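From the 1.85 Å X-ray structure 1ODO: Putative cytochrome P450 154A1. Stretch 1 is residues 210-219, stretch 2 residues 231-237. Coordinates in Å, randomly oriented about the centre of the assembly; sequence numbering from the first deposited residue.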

# COMPACT_ATOMS: atom_id res chain seq x y z
N MET A 210 -12.76 -1.22 15.75
CA MET A 210 -12.45 -2.53 15.17
C MET A 210 -11.53 -3.41 16.02
O MET A 210 -11.66 -4.63 15.98
N THR A 211 -10.60 -2.82 16.76
CA THR A 211 -9.72 -3.65 17.58
C THR A 211 -10.57 -4.37 18.63
O THR A 211 -10.40 -5.56 18.86
N SER A 212 -11.50 -3.65 19.24
CA SER A 212 -12.35 -4.25 20.26
C SER A 212 -13.25 -5.34 19.67
O SER A 212 -13.45 -6.39 20.29
N LEU A 213 -13.78 -5.11 18.48
CA LEU A 213 -14.65 -6.11 17.84
C LEU A 213 -13.87 -7.39 17.54
O LEU A 213 -14.39 -8.49 17.72
N LEU A 214 -12.63 -7.23 17.08
CA LEU A 214 -11.80 -8.38 16.75
C LEU A 214 -11.47 -9.16 18.02
O LEU A 214 -11.49 -10.38 18.04
N ILE A 215 -11.16 -8.44 19.09
CA ILE A 215 -10.84 -9.09 20.36
C ILE A 215 -12.07 -9.88 20.80
O ILE A 215 -11.96 -11.02 21.25
N ALA A 216 -13.24 -9.28 20.65
CA ALA A 216 -14.49 -9.93 21.03
C ALA A 216 -14.67 -11.23 20.26
O ALA A 216 -15.13 -12.23 20.81
N ALA A 217 -14.32 -11.21 18.98
CA ALA A 217 -14.45 -12.39 18.13
C ALA A 217 -13.48 -13.48 18.56
O ALA A 217 -13.77 -14.67 18.43
N ARG A 218 -12.32 -13.08 19.07
CA ARG A 218 -11.31 -14.02 19.51
C ARG A 218 -11.64 -14.57 20.90
O ARG A 218 -11.36 -15.74 21.19
N ASP A 219 -12.25 -13.74 21.73
CA ASP A 219 -12.62 -14.14 23.08
C ASP A 219 -13.95 -14.88 23.12
O ASP A 219 -14.43 -15.25 24.19
N GLU A 231 -4.67 -15.35 14.42
CA GLU A 231 -5.47 -14.60 13.46
C GLU A 231 -5.80 -13.22 14.01
O GLU A 231 -5.90 -12.25 13.26
N LEU A 232 -5.98 -13.13 15.33
CA LEU A 232 -6.29 -11.84 15.93
C LEU A 232 -5.11 -10.89 15.79
O LEU A 232 -5.25 -9.80 15.22
N ARG A 233 -3.96 -11.29 16.31
CA ARG A 233 -2.78 -10.43 16.23
C ARG A 233 -2.34 -10.17 14.79
O ARG A 233 -1.94 -9.06 14.46
N ASP A 234 -2.43 -11.18 13.93
CA ASP A 234 -2.02 -11.02 12.54
C ASP A 234 -2.98 -10.12 11.76
O ASP A 234 -2.57 -9.43 10.83
N THR A 235 -4.26 -10.14 12.12
CA THR A 235 -5.23 -9.30 11.42
C THR A 235 -4.96 -7.86 11.88
O THR A 235 -5.03 -6.92 11.10
N LEU A 236 -4.63 -7.70 13.16
CA LEU A 236 -4.35 -6.36 13.68
C LEU A 236 -3.07 -5.84 13.04
O LEU A 236 -2.96 -4.66 12.72
N LEU A 237 -2.10 -6.72 12.84
CA LEU A 237 -0.83 -6.33 12.24
C LEU A 237 -1.11 -5.78 10.84
O LEU A 237 -0.60 -4.72 10.46

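Two helices that run nearly antiparallel can be joined by a few leucines reaching across the gap, and this pair from a putative cytochrome P450 is a compact example. The axes of helices 210-218 and 231-237 approach to 10.0 Å at 161°, and no hydrogen bond crosses between them, so the contact rests on apolar packing. Leu232 contributes most. Its CA-to-CB bond points sideways, but the t,p rotamer brings the end of the side chain nearer the partner helix. There CD1 lies 3.7 Å from CB of Leu214, while CD2 lies 3.8 Å from CG of Arg218 and 4.3 Å from CG1 of Ile215.

Leu214, which does point toward the other helix, adopts m,t and extends CD1 to 3.6 Å from CD2 of Leu236 and 4.0 Å from CG2 of Thr235. Leu236, also m,t, starts sideways and likewise closes in at its tip; its CD2 also sits 3.9 Å from OG1 of Thr211, a hydroxyl satisfied elsewhere in the structure.

Polar groups are accommodated locally. Thr235, in m, donates from OG1 to O of Glu231 at 2.6 Å, leaving its methyl to face Leu214. Arg218 lends its aliphatic stem to Leu232, then leads its charged end away.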

# COMPACT_ATOMS: atom_id res chain seq x y z
CB MET A 210 -11.85 -2.38 13.77
CG MET A 210 -11.57 -3.71 13.07
SD MET A 210 -13.05 -4.66 12.60
CE MET A 210 -13.30 -5.69 13.97
CB THR A 211 -8.63 -2.82 18.28
OG1 THR A 211 -7.80 -2.17 17.30
CG2 THR A 211 -7.74 -3.72 19.14
CB SER A 212 -13.20 -3.18 20.94
OG SER A 212 -12.37 -2.23 21.59
CB LEU A 213 -15.25 -5.57 16.55
CG LEU A 213 -16.48 -4.66 16.64
CD1 LEU A 213 -16.85 -4.17 15.24
CD2 LEU A 213 -17.65 -5.42 17.27
CB LEU A 214 -10.51 -7.93 16.05
CG LEU A 214 -10.75 -7.37 14.64
CD1 LEU A 214 -9.47 -6.74 14.09
CD2 LEU A 214 -11.23 -8.49 13.72
CB ILE A 215 -10.45 -8.05 21.44
CG1 ILE A 215 -9.08 -7.45 21.09
CG2 ILE A 215 -10.41 -8.70 22.81
CD1 ILE A 215 -8.65 -6.30 21.99
CB ALA A 216 -15.67 -9.00 20.78
CB ALA A 217 -14.21 -12.02 16.67
CB ARG A 218 -9.93 -13.35 19.54
CG ARG A 218 -8.79 -14.23 20.06
CD ARG A 218 -8.76 -14.23 21.58
NE ARG A 218 -7.75 -15.14 22.14
CZ ARG A 218 -7.74 -16.46 21.94
NH1 ARG A 218 -8.67 -17.04 21.19
NH2 ARG A 218 -6.80 -17.20 22.51
CB ASP A 219 -12.69 -12.92 24.00
CG ASP A 219 -11.32 -12.31 24.27
OD1 ASP A 219 -10.31 -12.94 23.89
OD2 ASP A 219 -11.25 -11.23 24.88
CB GLU A 231 -6.75 -15.36 13.12
CG GLU A 231 -6.47 -16.68 12.44
CD GLU A 231 -7.72 -17.50 12.21
OE1 GLU A 231 -8.62 -17.45 13.06
OE2 GLU A 231 -7.79 -18.21 11.18
CB LEU A 232 -6.63 -11.99 17.42
CG LEU A 232 -6.68 -10.67 18.20
CD1 LEU A 232 -7.75 -9.74 17.61
CD2 LEU A 232 -6.98 -10.94 19.67
CB ARG A 233 -1.63 -10.99 17.08
CG ARG A 233 -1.08 -12.34 16.67
CD ARG A 233 -0.56 -13.12 17.89
NE ARG A 233 0.51 -12.45 18.63
CZ ARG A 233 1.81 -12.73 18.52
NH1 ARG A 233 2.22 -13.66 17.67
NH2 ARG A 233 2.70 -12.08 19.26
CB ASP A 234 -1.88 -12.39 11.87
CG ASP A 234 -0.63 -13.12 12.32
OD1 ASP A 234 0.12 -12.57 13.16
OD2 ASP A 234 -0.38 -14.25 11.83
CB THR A 235 -6.67 -9.70 11.75
OG1 THR A 235 -6.93 -11.00 11.22
CG2 THR A 235 -7.66 -8.71 11.13
CB LEU A 236 -4.20 -6.39 15.20
CG LEU A 236 -5.50 -6.60 15.98
CD1 LEU A 236 -5.20 -6.63 17.47
CD2 LEU A 236 -6.48 -5.47 15.65
CB LEU A 237 0.11 -7.55 12.15
CG LEU A 237 1.53 -7.32 11.62
CD1 LEU A 237 2.44 -8.42 12.12
CD2 LEU A 237 1.53 -7.27 10.09